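Local coordinates for cell wall surface anchor family protein (Streptococcus agalactiae serogroup V, PDB 3PF2) that builds the shaft of the type 1 pilus on the bacterial surface as its major (backbone) pilin, represented by a C-terminal fragment of Ig-like domains that binds calcium, at residues K30-S35 against F131-V136; T58-G63 against A137-E142; I65-K70 against E105-M110. One frame throughout, in Å; residues are numbered along the deposited sequence.

All three contacts belong to the calcium-binding Ig-like domain in the N-terminal half of this pilin fragment, and all reach one antiparallel sheet. Strand 132-140 runs through its middle: its first half pairs with strand 29-35 in interaction 1, its second half with strand 57-67, on its other flank, in interaction 2. Their centres are about 14 Å apart, and a probable hydrogen bond from G63 N to P135 O, 2.8 Å, joins them. Interaction 3, centred about 14 Å from interaction 1 and about 27 Å from interaction 2, packs a hairpin turn on the end of helix 100-106 and the turn after it. Interactions 1 and 2 thus pair strands far apart in sequence.

Interaction 1: residues K30-S35 against F131-V136; sequences KWFLKS and FLEIPV
W31 and V136 open a run of antiparallel pairing between two inner strands of a five-stranded sheet, one of the two that pack face to face in this Ig-like pilin domain. The backbone supplies the polar part. W31, L33 and S35 each exchange two N-H...O bonds with V136, I134 and L132 in turn; W31 N to V136 O is 2.8 Å. In the non-hydrogen-bonded pairs between them, CA-H groups point at carbonyls, as from P135 CA to W31 O at 3.3 Å.

The apolar contacts divide between the two faces. On the face of L33, I134 and V136, CB of L33 meets CB of I134 at 3.9 Å, and L33 CD2 reaches V136 CG2. I134 and V136 pack on I93 and L91 of the opposing sheet. On the other face CE1 of F32 meets P135 CB at 4.1 Å. E133 lies alongside the F32 ring, its carboxylate plane turned 51° from it and OE2 3.6 Å from F32 CD1 and CE1; E133 OE1 is held by N125.

K34 NZ makes a salt bridge with D12 and hydrogen bonds with D10 and L119 O, beside a calcium site, while the lysine's aliphatic base crosses F131. With chi1 of 65°, F131 CG stands between its own N and carbonyl carbon, and ring atom CE1 lies 3.8 Å from K34 CG.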
loop_
_atom_site.group_PDB
_atom_site.type_symbol
_atom_site.label_atom_id
_atom_site.label_comp_id
_atom_site.label_asym_id
_atom_site.label_seq_id
_atom_site.Cartn_x
_atom_site.Cartn_y
_atom_site.Cartn_z
ATOM N N LYS A 30 4.852 -3.299 -4.404
ATOM C CA LYS A 30 4.215 -3.947 -5.550
ATOM C C LYS A 30 2.968 -4.719 -5.174
ATOM O O LYS A 30 2.978 -5.470 -4.198
ATOM C CB LYS A 30 5.184 -4.900 -6.223
ATOM C CG LYS A 30 6.420 -4.190 -6.787
ATOM C CD LYS A 30 7.285 -5.148 -7.551
ATOM C CE LYS A 30 8.409 -4.407 -8.267
ATOM N NZ LYS A 30 9.493 -4.015 -7.320
ATOM N N TRP A 31 1.908 -4.546 -5.966
ATOM C CA TRP A 31 0.816 -5.522 -6.020
ATOM C C TRP A 31 1.213 -6.529 -7.095
ATOM O O TRP A 31 2.006 -6.201 -7.992
ATOM C CB TRP A 31 -0.487 -4.851 -6.431
ATOM C CG TRP A 31 -0.993 -3.772 -5.523
ATOM C CD1 TRP A 31 -0.844 -2.428 -5.703
ATOM C CD2 TRP A 31 -1.766 -3.935 -4.324
ATOM N NE1 TRP A 31 -1.458 -1.740 -4.689
ATOM C CE2 TRP A 31 -2.036 -2.641 -3.827
ATOM C CE3 TRP A 31 -2.263 -5.056 -3.622
ATOM C CZ2 TRP A 31 -2.779 -2.418 -2.662
ATOM C CZ3 TRP A 31 -2.999 -4.831 -2.442
ATOM C CH2 TRP A 31 -3.256 -3.521 -1.988
ATOM N N PHE A 32 0.674 -7.745 -7.022
ATOM C CA PHE A 32 0.927 -8.748 -8.073
ATOM C C PHE A 32 -0.397 -9.259 -8.625
ATOM O O PHE A 32 -1.157 -9.894 -7.898
ATOM C CB PHE A 32 1.758 -9.912 -7.534
ATOM C CG PHE A 32 3.134 -9.498 -7.097
ATOM C CD1 PHE A 32 4.218 -9.634 -7.945
ATOM C CD2 PHE A 32 3.326 -8.934 -5.838
ATOM C CE1 PHE A 32 5.512 -9.210 -7.531
ATOM C CE2 PHE A 32 4.590 -8.502 -5.420
ATOM C CZ PHE A 32 5.689 -8.656 -6.265
ATOM N N LEU A 33 -0.680 -8.933 -9.888
ATOM C CA LEU A 33 -1.881 -9.442 -10.551
ATOM C C LEU A 33 -1.501 -10.773 -11.163
ATOM O O LEU A 33 -0.515 -10.866 -11.909
ATOM C CB LEU A 33 -2.342 -8.479 -11.648
ATOM C CG LEU A 33 -3.047 -7.146 -11.325
ATOM C CD1 LEU A 33 -2.638 -6.500 -10.007
ATOM C CD2 LEU A 33 -3.016 -6.142 -12.492
ATOM N N LYS A 34 -2.268 -11.812 -10.860
ATOM C CA LYS A 34 -1.856 -13.161 -11.199
ATOM C C LYS A 34 -2.960 -13.866 -11.955
ATOM O O LYS A 34 -4.104 -13.784 -11.558
ATOM C CB LYS A 34 -1.544 -13.970 -9.933
ATOM C CG LYS A 34 -0.505 -13.312 -9.008
ATOM C CD LYS A 34 -0.739 -13.718 -7.533
ATOM C CE LYS A 34 -0.499 -15.228 -7.286
ATOM N NZ LYS A 34 -0.744 -15.611 -5.860
ATOM N N SER A 35 -2.608 -14.587 -13.017
ATOM C CA SER A 35 -3.592 -15.404 -13.732
ATOM C C SER A 35 -2.965 -16.705 -14.156
ATOM O O SER A 35 -1.817 -16.734 -14.574
ATOM C CB SER A 35 -4.064 -14.692 -15.003
ATOM O OG SER A 35 -5.062 -15.466 -15.658
ATOM N N PHE A 131 2.815 -19.181 -14.371
ATOM C CA PHE A 131 1.567 -18.430 -14.481
ATOM C C PHE A 131 1.887 -17.000 -14.919
ATOM O O PHE A 131 3.063 -16.616 -14.974
ATOM C CB PHE A 131 0.799 -18.463 -13.144
ATOM C CG PHE A 131 1.508 -17.770 -12.018
ATOM C CD1 PHE A 131 1.241 -16.422 -11.745
ATOM C CD2 PHE A 131 2.436 -18.458 -11.222
ATOM C CE1 PHE A 131 1.914 -15.753 -10.703
ATOM C CE2 PHE A 131 3.100 -17.789 -10.179
ATOM C CZ PHE A 131 2.819 -16.438 -9.928
ATOM N N LEU A 132 0.855 -16.227 -15.259
ATOM C CA LEU A 132 1.032 -14.834 -15.662
ATOM C C LEU A 132 1.116 -13.951 -14.423
ATOM O O LEU A 132 0.208 -13.933 -13.591
ATOM C CB LEU A 132 -0.096 -14.353 -16.579
ATOM C CG LEU A 132 -0.045 -12.878 -17.011
ATOM C CD1 LEU A 132 1.122 -12.647 -17.968
ATOM C CD2 LEU A 132 -1.354 -12.410 -17.657
ATOM N N GLU A 133 2.227 -13.225 -14.322
ATOM C CA GLU A 133 2.518 -12.382 -13.168
ATOM C C GLU A 133 2.720 -10.948 -13.622
ATOM O O GLU A 133 3.573 -10.672 -14.465
ATOM C CB GLU A 133 3.754 -12.912 -12.442
ATOM C CG GLU A 133 4.312 -11.998 -11.355
ATOM C CD GLU A 133 5.666 -12.470 -10.841
ATOM O OE1 GLU A 133 6.150 -13.566 -11.220
ATOM O OE2 GLU A 133 6.250 -11.736 -10.012
ATOM N N ILE A 134 1.921 -10.044 -13.066
ATOM C CA ILE A 134 1.985 -8.621 -13.398
ATOM C C ILE A 134 2.248 -7.804 -12.137
ATOM O O ILE A 134 1.332 -7.574 -11.341
ATOM C CB ILE A 134 0.681 -8.098 -14.070
ATOM C CG1 ILE A 134 0.285 -8.965 -15.272
ATOM C CG2 ILE A 134 0.824 -6.608 -14.453
ATOM C CD1 ILE A 134 -1.041 -8.567 -15.869
ATOM N N PRO A 135 3.500 -7.363 -11.942
ATOM C CA PRO A 135 3.788 -6.493 -10.799
ATOM C C PRO A 135 3.358 -5.060 -11.075
ATOM O O PRO A 135 3.642 -4.522 -12.152
ATOM C CB PRO A 135 5.318 -6.588 -10.640
ATOM C CG PRO A 135 5.835 -7.288 -11.854
ATOM C CD PRO A 135 4.680 -7.571 -12.796
ATOM N N VAL A 136 2.641 -4.457 -10.128
ATOM C CA VAL A 136 2.173 -3.083 -10.250
ATOM C C VAL A 136 2.668 -2.271 -9.057
ATOM O O VAL A 136 2.287 -2.526 -7.914
ATOM C CB VAL A 136 0.632 -2.992 -10.383
ATOM C CG1 VAL A 136 0.181 -1.534 -10.518
ATOM C CG2 VAL A 136 0.167 -3.797 -11.601
#

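Interaction 2: residues T58-G63 against A137-E142; sequences TYKSVG and ASTINE
A137 O takes two backbone N-H groups from the facing strand, a short bond from K60 N at 2.8 Å and a weak one from S61 N at 3.5 Å. This is a classic beta bulge in the antiparallel pairing of strand 57-67 with strand 132-140: K60 and S61 together face A137, and the register slips by one residue. K60 N sits above the carbonyl plane, 39° out of it. A137 N bonds back to S61 O within the bulge. Before it, Y59 pairs with S138 without hydrogen bonds, and T58 N to T139 O and T139 N to T58 O are both 2.9 Å.

The bulge also turns CB of K60 toward the other strand, over the A137 carbonyl. There chi2 of -61° bends CD aside; farther along the chain CE lies 3.8 Å from T139 CG2, the two side chains crossing obliquely. S61 OG, meanwhile, rests against the methyl of A137. On the other face S138 OG lies 3.5 Å from T58 O, and it also has a weak hydrogen bond with W31 NE1 of strand 29-35.

Where strand 132-140 gives out, N141 carries the contact on through its side chain, which crosses T58 at about a right angle. OD1 of N141 accepts from K143 N, and ND2 also serves D55 O. The same ND2 bonds T58 OG1 at 3.0 Å, with the hydroxyl oxygen nearly in the amide plane of N141.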
loop_
_atom_site.group_PDB
_atom_site.type_symbol
_atom_site.label_atom_id
_atom_site.label_comp_id
_atom_site.label_asym_id
_atom_site.label_seq_id
_atom_site.Cartn_x
_atom_site.Cartn_y
_atom_site.Cartn_z
ATOM N N THR A 58 -2.156 5.236 -4.889
ATOM C CA THR A 58 -1.620 5.911 -6.077
ATOM C C THR A 58 -0.796 4.919 -6.893
ATOM O O THR A 58 0.190 4.365 -6.409
ATOM C CB THR A 58 -0.783 7.173 -5.707
ATOM O OG1 THR A 58 -1.635 8.137 -5.075
ATOM C CG2 THR A 58 -0.141 7.812 -6.970
ATOM N N TYR A 59 -1.225 4.693 -8.134
ATOM C CA TYR A 59 -0.490 3.912 -9.121
ATOM C C TYR A 59 0.819 4.607 -9.521
ATOM O O TYR A 59 0.851 5.836 -9.722
ATOM C CB TYR A 59 -1.373 3.711 -10.364
ATOM C CG TYR A 59 -0.641 3.248 -11.614
ATOM C CD1 TYR A 59 -0.509 1.891 -11.910
ATOM C CD2 TYR A 59 -0.104 4.176 -12.510
ATOM C CE1 TYR A 59 0.155 1.465 -13.062
ATOM C CE2 TYR A 59 0.566 3.770 -13.650
ATOM C CZ TYR A 59 0.679 2.419 -13.926
ATOM O OH TYR A 59 1.333 1.997 -15.060
ATOM N N LYS A 60 1.888 3.823 -9.631
ATOM C CA LYS A 60 3.200 4.355 -10.028
ATOM C C LYS A 60 3.633 3.861 -11.396
ATOM O O LYS A 60 3.994 4.662 -12.253
ATOM C CB LYS A 60 4.292 4.040 -9.000
ATOM C CG LYS A 60 4.169 4.803 -7.696
ATOM C CD LYS A 60 4.259 6.317 -7.914
ATOM C CE LYS A 60 3.745 7.068 -6.692
ATOM N NZ LYS A 60 3.956 8.544 -6.837
ATOM N N SER A 61 3.615 2.545 -11.590
ATOM C CA SER A 61 4.069 1.945 -12.845
ATOM C C SER A 61 3.723 0.478 -12.876
ATOM O O SER A 61 3.378 -0.105 -11.841
ATOM C CB SER A 61 5.597 2.080 -12.984
ATOM O OG SER A 61 6.243 1.542 -11.847
ATOM N N VAL A 62 3.813 -0.118 -14.066
ATOM C CA VAL A 62 3.762 -1.566 -14.213
ATOM C C VAL A 62 5.191 -2.065 -14.416
ATOM O O VAL A 62 5.971 -1.455 -15.166
ATOM C CB VAL A 62 2.863 -2.001 -15.398
ATOM C CG1 VAL A 62 2.879 -3.518 -15.571
ATOM C CG2 VAL A 62 1.409 -1.479 -15.221
ATOM N N GLY A 63 5.528 -3.169 -13.750
ATOM C CA GLY A 63 6.870 -3.731 -13.777
ATOM C C GLY A 63 7.070 -4.749 -14.881
ATOM O O GLY A 63 6.451 -4.660 -15.944
ATOM N N ALA A 137 3.522 -1.293 -9.334
ATOM C CA ALA A 137 4.030 -0.413 -8.288
ATOM C C ALA A 137 2.986 0.611 -7.859
ATOM O O ALA A 137 2.261 1.173 -8.694
ATOM C CB ALA A 137 5.311 0.269 -8.755
ATOM N N SER A 138 2.915 0.844 -6.549
ATOM C CA SER A 138 1.812 1.563 -5.932
ATOM C C SER A 138 2.298 2.201 -4.634
ATOM O O SER A 138 3.296 1.768 -4.085
ATOM C CB SER A 138 0.695 0.546 -5.609
ATOM O OG SER A 138 -0.477 1.170 -5.113
ATOM N N THR A 139 1.609 3.250 -4.183
ATOM C CA THR A 139 1.816 3.788 -2.826
ATOM C C THR A 139 0.462 3.950 -2.152
ATOM O O THR A 139 -0.564 4.011 -2.824
ATOM C CB THR A 139 2.516 5.166 -2.828
ATOM O OG1 THR A 139 1.704 6.119 -3.538
ATOM C CG2 THR A 139 3.897 5.095 -3.470
ATOM N N ILE A 140 0.452 3.991 -0.820
ATOM C CA ILE A 140 -0.721 4.430 -0.088
ATOM C C ILE A 140 -0.640 5.962 -0.030
ATOM O O ILE A 140 0.434 6.506 0.203
ATOM C CB ILE A 140 -0.725 3.878 1.359
ATOM C CG1 ILE A 140 -0.727 2.337 1.361
ATOM C CG2 ILE A 140 -1.923 4.423 2.156
ATOM C CD1 ILE A 140 -0.598 1.671 2.757
ATOM N N ASN A 141 -1.757 6.648 -0.246
ATOM C CA ASN A 141 -1.745 8.115 -0.213
ATOM C C ASN A 141 -2.552 8.706 0.945
ATOM O O ASN A 141 -3.067 7.976 1.797
ATOM C CB ASN A 141 -2.202 8.689 -1.562
ATOM C CG ASN A 141 -3.623 8.322 -1.893
ATOM O OD1 ASN A 141 -4.505 8.460 -1.056
ATOM N ND2 ASN A 141 -3.861 7.860 -3.125
ATOM N N GLU A 142 -2.649 10.034 0.961
ATOM C CA GLU A 142 -3.323 10.779 2.022
ATOM C C GLU A 142 -4.827 10.521 2.136
ATOM O O GLU A 142 -5.456 10.940 3.100
ATOM C CB GLU A 142 -3.026 12.287 1.858
ATOM C CG GLU A 142 -3.834 13.029 0.777
ATOM C CD GLU A 142 -3.387 12.737 -0.651
ATOM O OE1 GLU A 142 -2.289 12.177 -0.862
ATOM O OE2 GLU A 142 -4.154 13.070 -1.592
#

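Interaction 3: residues I65-K70 against E105-M110; sequences IKIGSK and ELLKGM
M110 reaches in from one segment with its chain extended beyond CG (chi2 -177°), and crosses I67 at about a right angle. Its SD comes to 3.9 Å from I67 CG2, and CE passes on to lie 3.3 Å from both I67 O and K70 CG; the carbon pair is tighter than usual. The same CG2 of I67 meets CD2 of L107, 3.6 Å away, where the two branched side chains cross obliquely.

K70 passes obliquely by both M110 and L106. Bends at chi2 and chi4 shape its chain: CD lies near L106 CD2, and NZ swings to L106 O at 2.8 Å, in the carbonyl plane and on a lone pair.

Each segment includes a turn. The type II' hairpin turn from I67 to K70 joins strands 57-67 and 70-72, and the type II turn from L107 to M110 follows helix 100-106. L106 packs on L72 of strand 70-72, and L107 on I37 of a loop. The contact is thus mostly thioether and aliphatic, with one polar bond beside it, in which the K70 ammonium donates to the L106 backbone carbonyl and so ties the hairpin directly to the main chain of its partner.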
loop_
_atom_site.group_PDB
_atom_site.type_symbol
_atom_site.label_atom_id
_atom_site.label_comp_id
_atom_site.label_asym_id
_atom_site.label_seq_id
_atom_site.Cartn_x
_atom_site.Cartn_y
_atom_site.Cartn_z
ATOM N N ILE A 65 6.504 -7.997 -16.716
ATOM C CA ILE A 65 5.480 -9.049 -16.827
ATOM C C ILE A 65 6.116 -10.379 -17.226
ATOM O O ILE A 65 6.858 -10.439 -18.213
ATOM C CB ILE A 65 4.334 -8.632 -17.785
ATOM C CG1 ILE A 65 3.661 -7.361 -17.261
ATOM C CG2 ILE A 65 3.315 -9.771 -17.979
ATOM C CD1 ILE A 65 2.440 -6.912 -18.037
ATOM N N LYS A 66 5.825 -11.432 -16.451
ATOM C CA LYS A 66 6.475 -12.737 -16.579
ATOM C C LYS A 66 5.478 -13.866 -16.732
ATOM O O LYS A 66 4.416 -13.843 -16.121
ATOM C CB LYS A 66 7.322 -13.069 -15.333
ATOM C CG LYS A 66 8.322 -12.016 -14.905
ATOM C CD LYS A 66 9.479 -11.893 -15.891
ATOM C CE LYS A 66 10.251 -13.198 -16.055
ATOM N NZ LYS A 66 11.091 -13.559 -14.882
ATOM N N ILE A 67 5.839 -14.843 -17.560
ATOM C CA ILE A 67 5.247 -16.176 -17.504
ATOM C C ILE A 67 6.381 -17.162 -17.289
ATOM O O ILE A 67 7.274 -17.294 -18.141
ATOM C CB ILE A 67 4.441 -16.541 -18.773
ATOM C CG1 ILE A 67 3.299 -15.546 -18.991
ATOM C CG2 ILE A 67 3.895 -17.950 -18.640
ATOM C CD1 ILE A 67 2.628 -15.645 -20.361
ATOM N N GLY A 68 6.362 -17.843 -16.143
ATOM C CA GLY A 68 7.487 -18.691 -15.735
ATOM C C GLY A 68 8.721 -17.813 -15.779
ATOM O O GLY A 68 8.685 -16.680 -15.310
ATOM N N SER A 69 9.788 -18.314 -16.392
ATOM C CA SER A 69 11.052 -17.581 -16.488
ATOM C C SER A 69 11.036 -16.546 -17.607
ATOM O O SER A 69 11.995 -15.787 -17.770
ATOM C CB SER A 69 12.198 -18.556 -16.741
ATOM O OG SER A 69 12.071 -19.110 -18.036
ATOM N N LYS A 70 9.962 -16.524 -18.389
ATOM C CA LYS A 70 9.931 -15.725 -19.609
ATOM C C LYS A 70 9.344 -14.346 -19.394
ATOM O O LYS A 70 8.400 -14.172 -18.613
ATOM C CB LYS A 70 9.157 -16.467 -20.698
ATOM C CG LYS A 70 9.857 -17.712 -21.188
ATOM C CD LYS A 70 10.342 -17.553 -22.609
ATOM C CE LYS A 70 10.976 -18.844 -23.129
ATOM N NZ LYS A 70 10.013 -19.977 -23.305
ATOM N N GLU A 105 3.465 -19.834 -27.783
ATOM C CA GLU A 105 4.716 -20.537 -28.113
ATOM C C GLU A 105 5.751 -20.471 -26.997
ATOM O O GLU A 105 6.491 -21.430 -26.780
ATOM C CB GLU A 105 5.331 -20.026 -29.421
ATOM C CG GLU A 105 4.948 -20.837 -30.658
ATOM C CD GLU A 105 5.195 -22.335 -30.502
ATOM O OE1 GLU A 105 6.337 -22.745 -30.179
ATOM O OE2 GLU A 105 4.234 -23.108 -30.709
ATOM N N LEU A 106 5.789 -19.341 -26.296
ATOM C CA LEU A 106 6.671 -19.163 -25.138
ATOM C C LEU A 106 6.409 -20.190 -24.029
ATOM O O LEU A 106 7.312 -20.517 -23.250
ATOM C CB LEU A 106 6.547 -17.746 -24.579
ATOM C CG LEU A 106 6.863 -16.576 -25.509
ATOM C CD1 LEU A 106 6.602 -15.260 -24.803
ATOM C CD2 LEU A 106 8.302 -16.634 -26.033
ATOM N N LEU A 107 5.180 -20.703 -23.977
ATOM C CA LEU A 107 4.779 -21.674 -22.956
ATOM C C LEU A 107 5.362 -23.072 -23.164
ATOM O O LEU A 107 5.307 -23.912 -22.263
ATOM C CB LEU A 107 3.249 -21.773 -22.882
ATOM C CG LEU A 107 2.405 -20.498 -22.818
ATOM C CD1 LEU A 107 0.935 -20.843 -23.008
ATOM C CD2 LEU A 107 2.621 -19.743 -21.510
ATOM N N LYS A 108 5.910 -23.327 -24.349
ATOM C CA LYS A 108 6.385 -24.662 -24.686
ATOM C C LYS A 108 7.501 -25.107 -23.741
ATOM O O LYS A 108 8.484 -24.390 -23.530
ATOM C CB LYS A 108 6.830 -24.726 -26.152
ATOM C CG LYS A 108 5.669 -24.699 -27.160
ATOM C CD LYS A 108 5.179 -26.095 -27.536
ATOM C CE LYS A 108 6.242 -26.880 -28.320
ATOM N NZ LYS A 108 5.677 -28.076 -29.014
ATOM N N GLY A 109 7.313 -26.283 -23.153
ATOM C CA GLY A 109 8.241 -26.808 -22.170
ATOM C C GLY A 109 7.882 -26.439 -20.736
ATOM O O GLY A 109 8.416 -27.028 -19.797
ATOM N N MET A 110 6.985 -25.469 -20.569
ATOM C CA MET A 110 6.550 -25.046 -19.237
ATOM C C MET A 110 5.462 -25.950 -18.681
ATOM O O MET A 110 4.686 -26.541 -19.438
ATOM C CB MET A 110 6.025 -23.614 -19.269
ATOM C CG MET A 110 7.100 -22.549 -19.303
ATOM S SD MET A 110 6.401 -20.890 -19.252
ATOM C CE MET A 110 7.800 -19.986 -19.892
#